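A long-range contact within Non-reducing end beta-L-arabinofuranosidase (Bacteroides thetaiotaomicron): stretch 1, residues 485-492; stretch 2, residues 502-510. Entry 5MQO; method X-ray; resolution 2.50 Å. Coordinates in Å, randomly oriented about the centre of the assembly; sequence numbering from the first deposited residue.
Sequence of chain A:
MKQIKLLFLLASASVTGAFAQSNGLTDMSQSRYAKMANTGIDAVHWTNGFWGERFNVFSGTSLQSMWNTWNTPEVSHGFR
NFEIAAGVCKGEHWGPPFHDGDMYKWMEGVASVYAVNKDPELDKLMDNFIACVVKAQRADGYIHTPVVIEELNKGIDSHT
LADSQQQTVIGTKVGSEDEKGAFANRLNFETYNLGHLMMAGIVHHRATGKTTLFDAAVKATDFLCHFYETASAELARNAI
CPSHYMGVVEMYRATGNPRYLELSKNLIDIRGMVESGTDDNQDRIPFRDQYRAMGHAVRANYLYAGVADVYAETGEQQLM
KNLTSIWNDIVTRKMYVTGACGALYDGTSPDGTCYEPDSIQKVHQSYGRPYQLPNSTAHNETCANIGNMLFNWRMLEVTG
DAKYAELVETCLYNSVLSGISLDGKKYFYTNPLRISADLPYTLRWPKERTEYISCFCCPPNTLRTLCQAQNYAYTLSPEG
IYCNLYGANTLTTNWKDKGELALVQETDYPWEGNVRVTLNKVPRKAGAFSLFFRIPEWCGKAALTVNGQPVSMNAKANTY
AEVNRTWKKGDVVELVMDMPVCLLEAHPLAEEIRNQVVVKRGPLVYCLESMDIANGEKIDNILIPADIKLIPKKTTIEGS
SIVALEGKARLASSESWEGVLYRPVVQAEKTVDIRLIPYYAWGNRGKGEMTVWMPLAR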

# COMPACT_ATOMS: atom_id res chain seq x y z
N LEU A 485 4.92 8.52 -8.01
CA LEU A 485 5.95 7.71 -7.34
C LEU A 485 7.18 7.67 -8.18
O LEU A 485 7.18 7.01 -9.21
N TYR A 486 8.24 8.33 -7.68
CA TYR A 486 9.53 8.40 -8.34
C TYR A 486 10.24 7.05 -8.34
O TYR A 486 10.16 6.28 -7.38
N GLY A 487 10.95 6.79 -9.43
CA GLY A 487 11.66 5.53 -9.67
C GLY A 487 11.99 5.44 -11.16
O GLY A 487 11.23 5.94 -12.01
N ALA A 488 13.11 4.81 -11.48
CA ALA A 488 13.57 4.75 -12.85
C ALA A 488 12.56 3.97 -13.66
O ALA A 488 12.20 2.86 -13.26
N ASN A 489 12.10 4.55 -14.77
CA ASN A 489 11.05 3.96 -15.59
C ASN A 489 10.94 4.56 -17.00
O ASN A 489 11.40 5.67 -17.25
N THR A 490 10.29 3.82 -17.90
CA THR A 490 9.68 4.39 -19.10
C THR A 490 8.16 4.55 -18.92
O THR A 490 7.51 3.74 -18.28
N LEU A 491 7.61 5.61 -19.51
CA LEU A 491 6.18 5.77 -19.71
C LEU A 491 5.89 6.07 -21.17
O LEU A 491 6.42 7.05 -21.70
N THR A 492 5.04 5.24 -21.80
CA THR A 492 4.45 5.51 -23.12
C THR A 492 2.92 5.41 -23.03
O THR A 492 2.35 4.32 -22.97
N ALA A 502 5.93 9.62 -25.06
CA ALA A 502 6.79 8.69 -24.34
C ALA A 502 7.78 9.48 -23.53
O ALA A 502 8.28 10.49 -24.01
N LEU A 503 8.05 9.06 -22.30
CA LEU A 503 9.11 9.71 -21.55
C LEU A 503 9.96 8.71 -20.77
O LEU A 503 9.61 7.56 -20.61
N VAL A 504 11.12 9.18 -20.36
CA VAL A 504 12.09 8.37 -19.64
C VAL A 504 12.44 9.08 -18.34
O VAL A 504 12.82 10.26 -18.34
N GLN A 505 12.31 8.34 -17.24
CA GLN A 505 12.57 8.85 -15.90
C GLN A 505 13.85 8.21 -15.42
O GLN A 505 13.95 6.99 -15.42
N GLU A 506 14.83 9.03 -15.04
CA GLU A 506 16.09 8.52 -14.52
C GLU A 506 16.27 9.07 -13.13
O GLU A 506 16.11 10.27 -12.93
N THR A 507 16.57 8.19 -12.17
CA THR A 507 16.80 8.57 -10.76
C THR A 507 17.24 7.37 -9.92
O THR A 507 16.88 6.24 -10.27
N ASP A 508 17.98 7.60 -8.83
CA ASP A 508 18.37 6.48 -7.95
C ASP A 508 17.47 6.43 -6.71
O ASP A 508 17.76 5.71 -5.76
N TYR A 509 16.37 7.19 -6.75
CA TYR A 509 15.29 7.18 -5.75
C TYR A 509 14.89 5.73 -5.44
O TYR A 509 14.92 4.89 -6.35
N PRO A 510 14.58 5.39 -4.19
CA PRO A 510 14.56 6.29 -3.03
C PRO A 510 15.93 6.64 -2.40
O PRO A 510 15.96 7.39 -1.42

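Where the paired strands of this arabinofuranosidase give way to loop, two tyrosines take over the contact: the ring of Tyr-486 turns its edge toward the face of Tyr-509, with centroids 5.5 Å apart and planes at 76°. The same face receives a second contact, because Tyr-486 CB lies 3.8 Å from the centroid of the Tyr-509 ring, nearly along the ring normal. Tyr-486 adopts the m rotamer (chi1 -57°); its CA-to-CB bond points toward the other stretch, while the end of the side chain leads away. The CA-to-CB bond of Tyr-509 (chi1 t, chi2 90°) also points toward the other stretch, and Tyr-509 CD2 comes to 3.6 Å from Tyr-486 CB.

The example illustrates how an antiparallel pair sorts its side chains by alternation. Backbone hydrogen bonds join Asn-489 to Gln-505 and Leu-491 to Leu-503 in both directions, and the side chains of these four residues share one face of the sheet. On this face Gln-505, the residue most covered by the opposing stretch, is extended through chi1 and chi2 (both t). Its amide reaches back along the partner stretch, where Gln-505 NE2 lies 3.5 Å from CD1 of Tyr-486, near the plane of that ring and at its edge. Gln-505 NE2 also sits 3.3 Å from Gly-487 N, but both atoms are donors, so the approach is packing rather than a hydrogen bond.

The other end of the same amide meets Asn-489, whose p rotamer brings the tip of its side chain nearer to the opposing strand. Asn-489 ND2 donates a weak hydrogen bond to Gln-505 OE1 at 3.3 Å, and another weak one within its own stretch to Gly-487 O at 2.7 Å, with a bent angle of 117°. Further along the face the pairing becomes apolar: Leu-491 (chi1 t, chi2 p) and Leu-503 (p, p) meet through Leu-491 CB and Leu-503 CD1 at 3.9 Å.

The face bearing Thr-490, Val-504, Thr-492 and Ala-502 packs with smaller groups. Thr-492, in rotamer p, places CG2 3.6 Å from Ala-502 CB, whereas Thr-490 (p) and Val-504 (t) pair without their side chains coming within contact distance of each other.

Near the tyrosines, Thr-507 points toward stretch 1 in rotamer t, and its CG2 rests 3.7 Å from Gly-487 C and 3.8 Å from Ala-488 N. A polar atom serves the turn instead: Thr-507 OG1 accepts a hydrogen bond from Tyr-509 N at 3.1 Å. One residue can thus pack its methyl across the contact while its hydroxyl braces the local backbone.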

# COMPACT_ATOMS: atom_id res chain seq x y z
CB LEU A 485 5.51 6.27 -7.08
CG LEU A 485 4.29 5.97 -6.19
CD1 LEU A 485 4.43 4.57 -5.60
CD2 LEU A 485 4.05 7.01 -5.11
CB TYR A 486 10.42 9.52 -7.72
CG TYR A 486 9.76 10.89 -7.76
CD1 TYR A 486 9.41 11.48 -8.98
CD2 TYR A 486 9.46 11.59 -6.60
CE1 TYR A 486 8.77 12.71 -9.05
CE2 TYR A 486 8.82 12.84 -6.66
CZ TYR A 486 8.47 13.38 -7.89
OH TYR A 486 7.84 14.59 -8.01
CB ALA A 488 14.92 4.09 -12.92
CB ASN A 489 9.69 4.12 -14.87
CG ASN A 489 9.19 5.57 -14.85
OD1 ASN A 489 8.90 6.17 -15.90
ND2 ASN A 489 9.05 6.11 -13.67
CB THR A 490 9.90 3.52 -20.34
OG1 THR A 490 9.34 2.23 -20.12
CG2 THR A 490 11.37 3.39 -20.66
CB LEU A 491 5.65 6.92 -18.88
CG LEU A 491 4.27 7.49 -19.22
CD1 LEU A 491 3.19 6.42 -19.12
CD2 LEU A 491 3.97 8.64 -18.29
CB THR A 492 5.00 4.57 -24.21
OG1 THR A 492 4.52 3.25 -23.98
CG2 THR A 492 6.53 4.50 -24.17
CB ALA A 502 7.52 7.78 -25.30
CB LEU A 503 8.56 10.86 -20.70
CG LEU A 503 7.47 10.57 -19.65
CD1 LEU A 503 8.04 9.99 -18.36
CD2 LEU A 503 6.70 11.85 -19.33
CB VAL A 504 13.36 8.13 -20.47
CG1 VAL A 504 14.24 7.08 -19.81
CG2 VAL A 504 12.99 7.67 -21.86
CB GLN A 505 11.41 8.48 -14.97
CG GLN A 505 11.63 8.92 -13.51
CD GLN A 505 10.34 9.20 -12.75
OE1 GLN A 505 9.27 9.35 -13.33
NE2 GLN A 505 10.45 9.29 -11.47
CB GLU A 506 17.24 8.94 -15.41
CG GLU A 506 16.95 8.78 -16.91
CD GLU A 506 18.19 8.97 -17.76
OE1 GLU A 506 18.54 10.13 -18.10
OE2 GLU A 506 18.82 7.94 -18.08
CB THR A 507 15.55 9.15 -10.11
OG1 THR A 507 15.84 9.46 -8.75
CG2 THR A 507 14.33 8.17 -10.21
CB ASP A 508 19.88 6.50 -7.59
CG ASP A 508 20.40 5.13 -7.02
OD1 ASP A 508 19.91 4.04 -7.41
OD2 ASP A 508 21.34 5.13 -6.16
CB TYR A 509 14.07 7.94 -6.30
CG TYR A 509 13.06 8.47 -5.30
CD1 TYR A 509 13.18 9.75 -4.73
CD2 TYR A 509 11.96 7.73 -4.94
CE1 TYR A 509 12.24 10.23 -3.83
CE2 TYR A 509 11.02 8.21 -4.04
CZ TYR A 509 11.16 9.46 -3.49
OH TYR A 509 10.20 9.89 -2.59
CB PRO A 510 13.74 5.48 -2.03
CG PRO A 510 14.18 4.08 -2.30
CD PRO A 510 14.44 3.99 -3.79